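Local coordinates for switch-activating protein 1 (Schizosaccharomyces pombe, PDB 5JDK) that binds specific double-stranded DNA sequences, among them the mating-type switch-activating site and a ribosomal replication fork barrier, at residues 38-43 with 83-88. Numbering follows the deposited sequence.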
ATOM      1  N   ILE A  38      -5.783   5.066  -5.180  1.00  8.68           N
ATOM      2  CA  ILE A  38      -6.159   3.787  -5.761  1.00  9.01           C
ATOM      3  C   ILE A  38      -5.175   3.366  -6.851  1.00  8.24           C
ATOM      4  O   ILE A  38      -4.750   2.210  -6.896  1.00  9.04           O
ATOM      5  CB  ILE A  38      -7.616   3.834  -6.252  1.00  9.56           C
ATOM      6  CG1 ILE A  38      -8.555   3.882  -5.052  1.00  9.80           C
ATOM      7  CG2 ILE A  38      -7.942   2.638  -7.152  1.00 12.67           C
ATOM      8  CD1 ILE A  38      -9.996   4.229  -5.383  1.00 13.22           C
ATOM      9  N   LYS A  39      -4.785   4.281  -7.744  1.00  8.41           N
ATOM     10  CA  LYS A  39      -3.785   3.915  -8.747  1.00  8.89           C
ATOM     11  C   LYS A  39      -2.487   3.440  -8.096  1.00  8.35           C
ATOM     12  O   LYS A  39      -1.884   2.437  -8.527  1.00  8.80           O
ATOM     13  CB  LYS A  39      -3.518   5.101  -9.667  1.00 10.43           C
ATOM     14  CG  LYS A  39      -4.688   5.432 -10.582  1.00 11.73           C
ATOM     15  CD  LYS A  39      -4.399   6.658 -11.430  1.00 20.91           C
ATOM     16  CE  LYS A  39      -5.527   6.929 -12.411  1.00 37.31           C
ATOM     17  NZ  LYS A  39      -5.302   8.180 -13.182  1.00 43.56           N
ATOM     18  N   LEU A  40      -2.039   4.156  -7.060  1.00  7.55           N
ATOM     19  CA  LEU A  40      -0.811   3.801  -6.365  1.00  7.27           C
ATOM     20  C   LEU A  40      -0.927   2.427  -5.720  1.00  7.21           C
ATOM     21  O   LEU A  40      -0.035   1.576  -5.881  1.00  7.38           O
ATOM     22  CB  LEU A  40      -0.487   4.871  -5.329  1.00  7.15           C
ATOM     23  CG  LEU A  40       0.730   4.626  -4.443  1.00  7.74           C
ATOM     24  CD1 LEU A  40       1.984   4.439  -5.266  1.00  9.18           C
ATOM     25  CD2 LEU A  40       0.903   5.785  -3.486  1.00  9.14           C
ATOM     26  N   MET A  41      -2.014   2.185  -4.971  1.00  6.90           N
ATOM     27  CA  MET A  41      -2.148   0.899  -4.297  1.00  6.52           C
ATOM     28  C   MET A  41      -2.391  -0.248  -5.268  1.00  6.75           C
ATOM     29  O   MET A  41      -1.973  -1.374  -4.989  1.00  7.02           O
ATOM     30  CB  MET A  41      -3.210   0.967  -3.210  1.00  6.78           C
ATOM     31  CG  MET A  41      -2.825   1.851  -2.053  1.00  7.02           C
ATOM     32  SD  MET A  41      -1.283   1.432  -1.238  1.00  7.20           S
ATOM     33  CE  MET A  41      -1.700  -0.163  -0.544  1.00  9.91           C
ATOM     34  N   ARG A  42      -3.036   0.006  -6.407  1.00  7.58           N
ATOM     35  CA  ARG A  42      -3.111  -1.021  -7.436  1.00  7.28           C
ATOM     36  C   ARG A  42      -1.717  -1.457  -7.857  1.00  7.60           C
ATOM     37  O   ARG A  42      -1.458  -2.652  -8.025  1.00  8.12           O
ATOM     38  CB  ARG A  42      -3.871  -0.512  -8.661  1.00  8.85           C
ATOM     39  CG  ARG A  42      -5.381  -0.438  -8.494  1.00  9.93           C
ATOM     40  CD  ARG A  42      -6.022   0.166  -9.725  1.00 10.78           C
ATOM     41  NE  ARG A  42      -7.457   0.331  -9.583  1.00 12.63           N
ATOM     42  CZ  ARG A  42      -8.190   1.119 -10.361  1.00 15.10           C
ATOM     43  NH1 ARG A  42      -7.618   1.814 -11.337  1.00 20.54           N
ATOM     44  NH2 ARG A  42      -9.494   1.218 -10.160  1.00 16.56           N
ATOM     45  N   LEU A  43      -0.807  -0.495  -8.054  1.00  7.47           N
ATOM     46  CA  LEU A  43       0.564  -0.847  -8.428  1.00  7.71           C
ATOM     47  C   LEU A  43       1.288  -1.592  -7.316  1.00  6.98           C
ATOM     48  O   LEU A  43       1.990  -2.576  -7.570  1.00  7.32           O
ATOM     49  CB  LEU A  43       1.348   0.411  -8.771  1.00  8.13           C
ATOM     50  CG  LEU A  43       0.980   1.122 -10.059  1.00 10.51           C
ATOM     51  CD1 LEU A  43       1.722   2.438 -10.128  1.00 12.45           C
ATOM     52  CD2 LEU A  43       1.297   0.252 -11.260  1.00 15.43           C
ATOM     53  N   ASN A  83       6.114   7.231   2.088  1.00  6.90           N
ATOM     54  CA  ASN A  83       5.306   7.947   3.072  1.00  7.28           C
ATOM     55  C   ASN A  83       3.845   8.016   2.645  1.00  6.79           C
ATOM     56  O   ASN A  83       2.944   7.960   3.495  1.00  7.11           O
ATOM     57  CB  ASN A  83       5.866   9.348   3.302  1.00  7.75           C
ATOM     58  CG  ASN A  83       5.079  10.118   4.337  1.00 31.06           C
ATOM     59  OD1 ASN A  83       4.541  11.191   4.063  1.00 38.50           O
ATOM     60  ND2 ASN A  83       4.982   9.553   5.531  1.00 36.45           N
ATOM     61  N   GLN A  84       3.580   8.163   1.338  1.00  6.92           N
ATOM     62  CA  GLN A  84       2.192   8.128   0.875  1.00  6.83           C
ATOM     63  C   GLN A  84       1.543   6.793   1.204  1.00  6.20           C
ATOM     64  O   GLN A  84       0.380   6.739   1.626  1.00  7.18           O
ATOM     65  CB  GLN A  84       2.110   8.338  -0.638  1.00  8.79           C
ATOM     66  CG  GLN A  84       2.677   9.628  -1.177  1.00 11.60           C
ATOM     67  CD  GLN A  84       1.805  10.820  -0.892  1.00 13.87           C
ATOM     68  OE1 GLN A  84       0.996  10.802   0.032  1.00 14.51           O
ATOM     69  NE2 GLN A  84       1.957  11.875  -1.692  1.00 15.10           N
ATOM     70  N   ILE A  85       2.280   5.697   1.000  1.00  6.23           N
ATOM     71  CA  ILE A  85       1.735   4.374   1.295  1.00  5.95           C
ATOM     72  C   ILE A  85       1.549   4.193   2.802  1.00  5.75           C
ATOM     73  O   ILE A  85       0.534   3.656   3.260  1.00  6.35           O
ATOM     74  CB  ILE A  85       2.626   3.279   0.672  1.00  6.05           C
ATOM     75  CG1 ILE A  85       2.697   3.459  -0.845  1.00  6.45           C
ATOM     76  CG2 ILE A  85       2.103   1.887   1.025  1.00  6.22           C
ATOM     77  CD1 ILE A  85       3.829   2.719  -1.488  1.00  7.64           C
ATOM     78  N   ILE A  86       2.529   4.637   3.596  1.00  5.82           N
ATOM     79  CA  ILE A  86       2.405   4.597   5.053  1.00  5.93           C
ATOM     80  C   ILE A  86       1.138   5.299   5.497  1.00  6.35           C
ATOM     81  O   ILE A  86       0.386   4.791   6.340  1.00  6.80           O
ATOM     82  CB  ILE A  86       3.653   5.198   5.720  1.00  7.19           C
ATOM     83  CG1 ILE A  86       4.816   4.221   5.551  1.00  7.04           C
ATOM     84  CG2 ILE A  86       3.412   5.503   7.192  1.00  8.84           C
ATOM     85  CD1 ILE A  86       6.172   4.778   5.953  1.00  8.87           C
ATOM     86  N   SER A  87       0.894   6.489   4.950  1.00  6.77           N
ATOM     87  CA  SER A  87      -0.291   7.249   5.325  1.00  7.28           C
ATOM     88  C   SER A  87      -1.575   6.551   4.891  1.00  6.13           C
ATOM     89  O   SER A  87      -2.541   6.492   5.664  1.00  7.07           O
ATOM     90  CB  SER A  87      -0.219   8.652   4.735  1.00  8.94           C
ATOM     91  OG  SER A  87      -1.348   9.396   5.150  1.00 11.96           O
ATOM     92  N   ILE A  88      -1.612   6.022   3.665  1.00  6.03           N
ATOM     93  CA  ILE A  88      -2.780   5.268   3.221  1.00  6.43           C
ATOM     94  C   ILE A  88      -3.077   4.131   4.194  1.00  5.60           C
ATOM     95  O   ILE A  88      -4.240   3.873   4.543  1.00  6.15           O
ATOM     96  CB  ILE A  88      -2.561   4.764   1.780  1.00  6.15           C
ATOM     97  CG1 ILE A  88      -2.654   5.929   0.787  1.00  7.23           C
ATOM     98  CG2 ILE A  88      -3.550   3.648   1.414  1.00  8.41           C
ATOM     99  CD1 ILE A  88      -2.084   5.628  -0.569  1.00  7.74           C
TER
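L40 and M41, successive residues of helix 34-46, meet I85 and I88, three residues apart on helix 78-98, in an interface made of apolar contacts. L40 points at the opposing helix and makes its contacts through a single methyl: CG stands anti to the backbone N (chi1 177°), and beyond it CD2 touches I85 CG1 at 4.0 Å while also reaching I88 CD1 at 4.2 Å. M41 adds the second layer. Its side chain runs past that of I88 in the opposite direction, with M41 CG lying 4.0 Å from I88 CG2; a bend at chi2 (-56°) sets SD against both isoleucines, 4.1 Å from I85 CG2. The four side chains are buried close to the centre of the domain. The contact thins toward Q84, where CB alone meets L40 CD2, at 4.0 Å, the two side chains crossing at about a right angle, before the chain bends away and its amide NE2 hydrogen-bonds to H76. The face of helix 78-98 turned from the contact, with N83, I86 and S87, is exposed. The axes of the two segments come no closer than 11.0 Å and cross at -100°, a separation bridged by side chains. This nearly perpendicular pair belongs to the all-helical core of a domain assigned to the helix-turn-helix clan. Helix 56-71 packs on it through I63 against L40 and Y60 against I85, whereas helix 107-131 brings L112 onto M41 and C116 onto I88.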